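Local coordinates for protein azurocidin (Homo sapiens, PDB 1A7S) that binds heparin and bacterial lipopolysaccharide as a catalytically inactive serine protease homologue that kills Gram-negative bacteria and attracts monocytes and fibroblasts, at residues M76-Y81 / D89-Q94; V159-L164 / D201-V206; S67-S72 / E98-S103. One frame throughout, in Å; residues are numbered along the deposited sequence. Where two conformers were deposited one is given.

In the fold
From the N terminus, the first segment met is 67-72, which leads into strand 69-77. The end of that strand and the turn after it, 76-81, meet 89-94 as contact 1, closing a short hairpin in the N-terminal barrel. Only after this does 98-103 return to 67-72, so contact 1 is nested inside the loop closed by contact 3, which lays the exit to the interdomain linker against the same strand. Contact 2 follows in series and pairs two strands of the C-terminal sheet, on the other side of the chain's centre from contact 3. Contacts 1 and 2 meet where the domains join, through a probable hydrogen bond from Thr204 OG1 to Asp89 O.

Contact 1 (M76-Y81 / D89-Q94); sequences MSENGY and DLMLLQ. With EOH (ethanol), chain Q.
Leu92 O takes the N-H of Ser77 (Ser77 N to Leu92 O 2.9 Å) and a bond from a water that also binds Ser77 OG; Met76 CA adds a weaker CH···O contact at 3.3 Å. The second rung of this antiparallel hairpin, in the N-terminal barrel of the trypsin-like fold, runs from Leu92 N to Ser77 O (2.9 Å) and is nearly straight at 167°. Met91 CA adds a CH···O contact to the same Ser77 oxygen. Beyond the paired residues the backbones part, and a water bridges Asn79 N and Leu90 O. The turn is braced from within: Glu78 CG stands in the crowded position between its own N and carbonyl carbon (chi1 50°), and OE1 takes the N-H of Tyr81 at 2.9 Å. In the conformer given, Met76 CG lies 3.8 Å from Leu93 CD2 on the face of the sheet carrying both residues, the two side chains running alongside each other. The sulfurs of Met76 and Met91 also approach, but both residues have two conformers, so that contact is only one alternative. Gln94 NE2 donates to an ethanol, probably from the crystallisation liquor, while Gln94 OE1 accepts from Gly221 N. Asp89 holds the sequence position of the triad aspartate of active relatives; its OD2 is bonded to Ser190, as that aspartate is in those enzymes, and to Ser41, which stands where they carry histidine. Tyr81 runs beside Asp89, its ring plane 29° from the carboxylate, and Tyr81 CE1 lies 3.7 Å from Asp89 OD1.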
# COMPACT_ATOMS: atom_id res chain seq x y z
N MET A 76 -0.10 -10.17 12.73
CA MET A 76 0.06 -10.07 11.26
C MET A 76 -0.51 -11.34 10.65
O MET A 76 -0.31 -12.42 11.19
CB MET A 76 1.61 -10.07 10.96
CG MET A 76 2.27 -8.75 11.53
SD MET A 76 3.87 -8.54 10.80
CE MET A 76 4.75 -7.73 12.97
N SER A 77 -1.14 -11.15 9.48
CA SER A 77 -1.76 -12.30 8.83
C SER A 77 -1.36 -12.25 7.32
O SER A 77 -1.41 -11.19 6.72
CB SER A 77 -3.30 -12.18 8.88
OG SER A 77 -3.74 -12.18 10.25
N GLU A 78 -1.03 -13.41 6.80
CA GLU A 78 -0.77 -13.60 5.36
C GLU A 78 -1.39 -14.91 4.89
O GLU A 78 -1.78 -15.73 5.72
CB GLU A 78 0.71 -13.54 5.07
CG GLU A 78 1.59 -14.41 5.93
CD GLU A 78 1.72 -15.84 5.48
OE1 GLU A 78 1.79 -16.17 4.27
OE2 GLU A 78 1.68 -16.71 6.36
N ASN A 79 -1.52 -15.06 3.59
CA ASN A 79 -2.18 -16.14 2.93
C ASN A 79 -1.28 -16.78 1.90
O ASN A 79 -1.39 -16.52 0.72
CB ASN A 79 -3.48 -15.60 2.25
CG ASN A 79 -4.31 -16.73 1.66
OD1 ASN A 79 -4.22 -17.91 2.09
ND2 ASN A 79 -5.08 -16.38 0.66
N GLY A 80 -0.33 -17.59 2.37
CA GLY A 80 0.59 -18.26 1.48
C GLY A 80 1.56 -17.36 0.73
O GLY A 80 1.91 -17.63 -0.44
N TYR A 81 2.13 -16.34 1.35
CA TYR A 81 3.13 -15.53 0.67
C TYR A 81 4.35 -16.40 0.30
O TYR A 81 4.87 -17.14 1.14
CB TYR A 81 3.62 -14.49 1.75
CG TYR A 81 4.76 -13.64 1.15
CD1 TYR A 81 4.64 -13.07 -0.10
CD2 TYR A 81 5.90 -13.41 1.86
CE1 TYR A 81 5.69 -12.29 -0.60
CE2 TYR A 81 6.95 -12.64 1.38
CZ TYR A 81 6.82 -12.09 0.10
OH TYR A 81 7.87 -11.30 -0.39
N ASP A 89 1.62 -11.52 -2.20
CA ASP A 89 2.34 -10.49 -1.46
C ASP A 89 1.39 -9.54 -0.78
O ASP A 89 1.12 -8.44 -1.22
CB ASP A 89 3.32 -9.77 -2.37
CG ASP A 89 4.27 -8.86 -1.56
OD1 ASP A 89 4.18 -8.93 -0.31
OD2 ASP A 89 5.08 -8.18 -2.18
N LEU A 90 0.88 -10.00 0.36
CA LEU A 90 -0.24 -9.35 1.03
C LEU A 90 -0.14 -9.68 2.53
O LEU A 90 0.02 -10.82 2.93
CB LEU A 90 -1.54 -9.80 0.46
CG LEU A 90 -2.85 -9.25 1.16
CD1 LEU A 90 -2.93 -7.86 0.84
CD2 LEU A 90 -4.03 -10.09 0.65
N MET A 91 -0.23 -8.62 3.34
CA MET A 91 -0.18 -8.79 4.78
C MET A 91 -1.19 -7.88 5.42
O MET A 91 -1.28 -6.72 5.00
CB MET A 91 1.23 -8.51 5.30
CG MET A 91 1.33 -8.78 6.83
SD MET A 91 2.89 -9.01 7.38
CE MET A 91 3.50 -10.50 6.63
N LEU A 92 -1.90 -8.36 6.40
CA LEU A 92 -2.80 -7.54 7.20
C LEU A 92 -2.19 -7.37 8.59
O LEU A 92 -1.82 -8.34 9.22
CB LEU A 92 -4.19 -8.21 7.31
CG LEU A 92 -4.86 -8.45 5.96
CD1 LEU A 92 -6.33 -8.94 6.21
CD2 LEU A 92 -4.87 -7.29 5.04
N LEU A 93 -2.17 -6.11 8.99
CA LEU A 93 -1.63 -5.73 10.32
C LEU A 93 -2.84 -5.35 11.19
O LEU A 93 -3.57 -4.43 10.89
CB LEU A 93 -0.72 -4.53 10.15
CG LEU A 93 0.41 -4.58 9.14
CD1 LEU A 93 1.19 -3.30 9.08
CD2 LEU A 93 1.30 -5.78 9.38
N GLN A 94 -2.97 -6.10 12.28
CA GLN A 94 -4.02 -5.74 13.26
C GLN A 94 -3.41 -4.66 14.16
O GLN A 94 -2.35 -4.92 14.77
CB GLN A 94 -4.47 -6.92 14.06
CG GLN A 94 -5.57 -6.61 15.05
CD GLN A 94 -6.18 -7.75 15.76
OE1 GLN A 94 -6.34 -8.83 15.15
NE2 GLN A 94 -6.68 -7.49 16.96
C1 EOH Q . -8.98 -7.59 19.18
C2 EOH Q . -10.51 -7.60 19.23
O EOH Q . -8.46 -8.89 18.79
O HOH W 1 -3.77 -9.61 11.13
O HOH W 2 -0.54 -13.22 1.70
O HOH W 3 7.22 -10.46 -3.14

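Contact 2 (V159-L164 / D201-V206)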
# COMPACT_ATOMS: atom_id res chain seq x y z
N VAL A 159 -1.90 -7.14 -10.53
CA VAL A 159 -2.41 -6.10 -11.40
C VAL A 159 -1.17 -5.21 -11.70
O VAL A 159 -0.42 -4.88 -10.79
CB VAL A 159 -3.47 -5.20 -10.70
CG1 VAL A 159 -3.86 -4.05 -11.64
CG2 VAL A 159 -4.68 -6.00 -10.34
N CYS A 160 -0.90 -5.02 -12.98
CA CYS A 160 0.28 -4.29 -13.42
C CYS A 160 -0.11 -2.96 -14.04
O CYS A 160 -1.16 -2.84 -14.65
CB CYS A 160 1.09 -5.08 -14.42
SG CYS A 160 1.73 -6.61 -13.79
N THR A 161 0.80 -1.97 -13.82
CA THR A 161 0.54 -0.64 -14.33
C THR A 161 1.74 -0.04 -14.98
O THR A 161 2.89 -0.47 -14.77
CB THR A 161 0.06 0.32 -13.21
OG1 THR A 161 1.13 0.51 -12.26
CG2 THR A 161 -1.11 -0.23 -12.46
N GLY A 162 1.47 0.95 -15.81
CA GLY A 162 2.53 1.72 -16.44
C GLY A 162 2.09 3.17 -16.58
O GLY A 162 0.93 3.55 -16.31
N VAL A 163 3.00 3.98 -17.06
CA VAL A 163 2.78 5.38 -17.32
C VAL A 163 3.25 5.71 -18.76
O VAL A 163 3.92 4.92 -19.41
CB VAL A 163 3.56 6.29 -16.33
CG1 VAL A 163 3.09 6.01 -14.91
CG2 VAL A 163 5.07 6.01 -16.43
N LEU A 164 2.79 6.83 -19.22
CA LEU A 164 3.15 7.27 -20.59
C LEU A 164 4.48 8.01 -20.58
O LEU A 164 5.07 8.15 -21.67
CB LEU A 164 2.07 8.25 -21.09
CG LEU A 164 0.72 7.66 -21.40
CD1 LEU A 164 -0.24 8.71 -21.89
CD2 LEU A 164 0.84 6.48 -22.41
N ASP A 201 4.86 -1.70 -13.11
CA ASP A 201 4.82 -1.91 -11.65
C ASP A 201 3.88 -3.11 -11.41
O ASP A 201 2.83 -3.21 -12.04
CB ASP A 201 4.25 -0.67 -10.96
CG ASP A 201 5.30 0.44 -10.87
OD1 ASP A 201 6.50 0.11 -11.00
OD2 ASP A 201 4.87 1.56 -10.51
N PHE A 202 4.29 -3.96 -10.46
CA PHE A 202 3.48 -5.09 -10.09
C PHE A 202 2.86 -4.87 -8.70
O PHE A 202 3.59 -4.69 -7.72
CB PHE A 202 4.37 -6.37 -10.04
CG PHE A 202 4.78 -6.85 -11.39
CD1 PHE A 202 5.74 -6.16 -12.11
CD2 PHE A 202 4.21 -7.96 -11.97
CE1 PHE A 202 6.20 -6.60 -13.31
CE2 PHE A 202 4.65 -8.43 -13.17
CZ PHE A 202 5.61 -7.76 -13.88
N PHE A 203 1.53 -4.97 -8.67
CA PHE A 203 0.76 -4.87 -7.46
C PHE A 203 0.05 -6.19 -7.20
O PHE A 203 -0.43 -6.84 -8.13
CB PHE A 203 -0.34 -3.77 -7.63
CG PHE A 203 0.21 -2.39 -7.79
CD1 PHE A 203 0.57 -1.89 -8.99
CD2 PHE A 203 0.29 -1.56 -6.69
CE1 PHE A 203 1.08 -0.63 -9.17
CE2 PHE A 203 0.77 -0.26 -6.82
CZ PHE A 203 1.21 0.18 -8.05
N THR A 204 -0.00 -6.62 -5.97
CA THR A 204 -0.81 -7.81 -5.62
C THR A 204 -2.24 -7.54 -5.97
O THR A 204 -2.76 -6.46 -5.67
CB THR A 204 -0.66 -8.05 -4.10
OG1 THR A 204 0.73 -8.09 -3.87
CG2 THR A 204 -1.39 -9.34 -3.68
N ARG A 205 -2.90 -8.48 -6.64
CA ARG A 205 -4.27 -8.33 -7.07
C ARG A 205 -5.22 -8.57 -5.89
O ARG A 205 -5.57 -9.69 -5.58
CB ARG A 205 -4.55 -9.28 -8.22
CG ARG A 205 -5.94 -9.06 -8.84
CD ARG A 205 -6.21 -10.03 -10.05
NE ARG A 205 -5.41 -9.57 -11.20
CZ ARG A 205 -5.83 -8.77 -12.17
NH1 ARG A 205 -7.02 -8.12 -12.04
NH2 ARG A 205 -5.11 -8.53 -13.22
N VAL A 206 -5.63 -7.50 -5.26
CA VAL A 206 -6.41 -7.52 -4.03
C VAL A 206 -7.67 -8.33 -4.18
O VAL A 206 -8.07 -9.08 -3.26
CB VAL A 206 -6.68 -6.13 -3.50
CG1 VAL A 206 -7.62 -6.14 -2.29
CG2 VAL A 206 -5.40 -5.43 -3.08
O HOH W 4 3.19 2.28 -12.79
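Val159 and Phe203 exchange both backbone bonds, Val159 N to Phe203 O at 2.8 Å and Phe203 N to Val159 O at 2.9 Å. Thr161 and Asp201 repeat the pattern, giving four rungs of antiparallel sheet in the C-terminal barrel of the trypsin-like fold. Between them Cys160 and Phe202 form the non-hydrogen-bonded pair, and their backbones bond to the outer neighbours, Cys160 with Thr149, Phe202 with Ser190 and Phe191 of strand 184-192. Each strand is thus bonded along both margins. On the face carrying Cys160 and Phe202, Cys160 SG, in a disulfide with Cys154, sits over the Phe202 ring, 3.7 Å from its centroid and displaced toward the rim atoms CD2 and CE2; the Phe191 ring also stacks on Phe202.

The other face carries Val159, Thr161, Asp201 and Phe203. Thr161 OG1 binds a water at 2.8 Å, and that water gives only a weak bond to Asp201 OD2. The firmer partner of OD2 is Ile170 N, in a part of the fold that in active relatives helps form the primary specificity pocket. Phe203 turns its edge to Val159 O and to Thr161 OG1, the latter 3.3 Å from Phe203 CE1. Arg205 bends at chi3 (-74°), and its NE bonds to Asn158 O. The guanidinium lies flat against Val159, with CG2 3.5 Å from Arg205 CZ, over the centre of the group.

Contact 3 (S67-S72 / E98-S103); sequences SRQTFS and EANLTS
Gln69 opens strand 69-77, whereas the segment facing it, 98-103, extended as far as Thr102, belongs to no strand; the nearest CA atoms, those of Gln69 and Ala99, are 7.3 Å apart. That spacing is too wide for backbone pairing, and the Gln69 side chain bridges it. With CG anti to its carbonyl carbon (chi1 -58°) and the chain extended beyond, its amide meets the main chain of Asn100 on both polar atoms. Asn100 N donates to Gln69 OE1 at 2.8 Å, in the carbonyl plane and on a lone pair. Gln69 NE2 returns a bond of 2.8 Å to Asn100 O, almost straight at 176°. A neighbouring strand would offer Asn100 the same donor and acceptor; here a side-chain amide supplies them. In the trypsin-like fold this fastens the start of the linker that leaves the N-terminal barrel for the C-terminal one against strand 69-77 of the barrel. Asn100 is itself a partially used N-glycosylation site, without sugar in this crystal. A water accepts a second bond from Gln69 NE2 at 3.0 Å and also contacts Ser67 O and Thr102 OG1, the hydroxyl of Thr102 being further held by Ser104 N. Beside the amide, Phe71 reaches the linker with the tip of its ring, obliquely: Phe71 CZ lies 3.7 Å from Ala99 CB, while Leu55 of strand 51-55 touches both Phe71 and Ala99.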
# COMPACT_ATOMS: atom_id res chain seq x y z
N SER A 67 -3.18 15.57 13.82
CA SER A 67 -3.61 14.82 12.65
C SER A 67 -3.29 13.31 12.77
O SER A 67 -4.02 12.49 12.22
CB SER A 67 -2.89 15.37 11.41
OG SER A 67 -3.35 14.77 10.23
N ARG A 68 -2.17 12.98 13.35
CA ARG A 68 -1.69 11.62 13.39
C ARG A 68 -2.33 10.75 14.44
O ARG A 68 -2.73 11.18 15.50
CB ARG A 68 -0.19 11.58 13.59
CG ARG A 68 0.61 12.04 12.35
CD ARG A 68 2.08 11.92 12.67
NE ARG A 68 2.88 12.37 11.54
CZ ARG A 68 4.16 11.98 11.34
NH1 ARG A 68 4.80 11.12 12.10
NH2 ARG A 68 4.79 12.47 10.27
N GLN A 69 -2.33 9.44 14.13
CA GLN A 69 -2.62 8.40 15.02
C GLN A 69 -1.57 7.32 14.86
O GLN A 69 -1.31 6.89 13.72
CB GLN A 69 -4.00 7.80 14.91
CG GLN A 69 -5.14 8.84 15.11
CD GLN A 69 -6.49 8.21 14.74
OE1 GLN A 69 -6.82 7.12 15.26
NE2 GLN A 69 -7.21 8.85 13.85
N THR A 70 -0.96 6.86 15.90
CA THR A 70 0.08 5.88 15.91
C THR A 70 -0.31 4.60 16.60
O THR A 70 -0.98 4.65 17.64
CB THR A 70 1.43 6.40 16.43
OG1 THR A 70 1.77 7.62 15.70
CG2 THR A 70 2.54 5.45 16.35
N PHE A 71 0.12 3.47 16.07
CA PHE A 71 -0.23 2.16 16.57
C PHE A 71 0.90 1.17 16.56
O PHE A 71 1.81 1.21 15.74
CB PHE A 71 -1.33 1.51 15.64
CG PHE A 71 -2.52 2.42 15.41
CD1 PHE A 71 -2.50 3.43 14.47
CD2 PHE A 71 -3.69 2.29 16.18
CE1 PHE A 71 -3.54 4.35 14.32
CE2 PHE A 71 -4.76 3.14 15.99
CZ PHE A 71 -4.68 4.19 15.09
N SER A 72 0.77 0.25 17.57
CA SER A 72 1.63 -0.93 17.52
C SER A 72 0.83 -2.01 16.75
O SER A 72 -0.40 -1.89 16.56
CB SER A 72 1.97 -1.47 18.91
OG SER A 72 2.65 -0.50 19.72
N GLU A 98 -8.80 0.32 17.72
CA GLU A 98 -9.44 0.90 16.57
C GLU A 98 -8.95 2.32 16.32
O GLU A 98 -8.88 3.14 17.22
CB GLU A 98 -10.99 0.99 16.76
CG GLU A 98 -11.57 -0.43 16.66
CD GLU A 98 -13.05 -0.54 16.61
OE1 GLU A 98 -13.76 0.48 16.61
OE2 GLU A 98 -13.55 -1.69 16.61
N ALA A 99 -8.67 2.61 15.06
CA ALA A 99 -8.35 3.96 14.66
C ALA A 99 -9.63 4.81 14.71
O ALA A 99 -10.73 4.32 14.49
CB ALA A 99 -7.87 3.94 13.21
N ASN A 100 -9.43 6.08 15.03
CA ASN A 100 -10.55 6.99 14.97
C ASN A 100 -10.70 7.49 13.53
O ASN A 100 -9.69 7.83 12.89
CB ASN A 100 -10.31 8.24 15.85
CG ASN A 100 -10.69 8.11 17.25
OD1 ASN A 100 -11.42 7.13 17.62
ND2 ASN A 100 -10.26 9.04 18.10
N LEU A 101 -11.91 7.58 13.06
CA LEU A 101 -12.12 8.10 11.66
C LEU A 101 -12.24 9.60 11.79
O LEU A 101 -13.12 10.13 12.43
CB LEU A 101 -13.33 7.44 11.01
CG LEU A 101 -13.24 5.87 11.05
CD1 LEU A 101 -14.48 5.29 10.48
CD2 LEU A 101 -11.95 5.43 10.35
N THR A 102 -11.34 10.32 11.14
CA THR A 102 -11.25 11.76 11.20
C THR A 102 -11.06 12.28 9.78
O THR A 102 -10.95 11.53 8.85
CB THR A 102 -10.04 12.21 12.06
OG1 THR A 102 -8.86 11.81 11.34
CG2 THR A 102 -10.00 11.50 13.39
N SER A 103 -10.97 13.62 9.69
CA SER A 103 -10.73 14.16 8.33
C SER A 103 -9.38 13.72 7.80
O SER A 103 -9.17 13.76 6.56
CB SER A 103 -10.85 15.69 8.45
OG SER A 103 -9.87 16.17 9.34
O HOH W 5 -6.61 11.66 12.94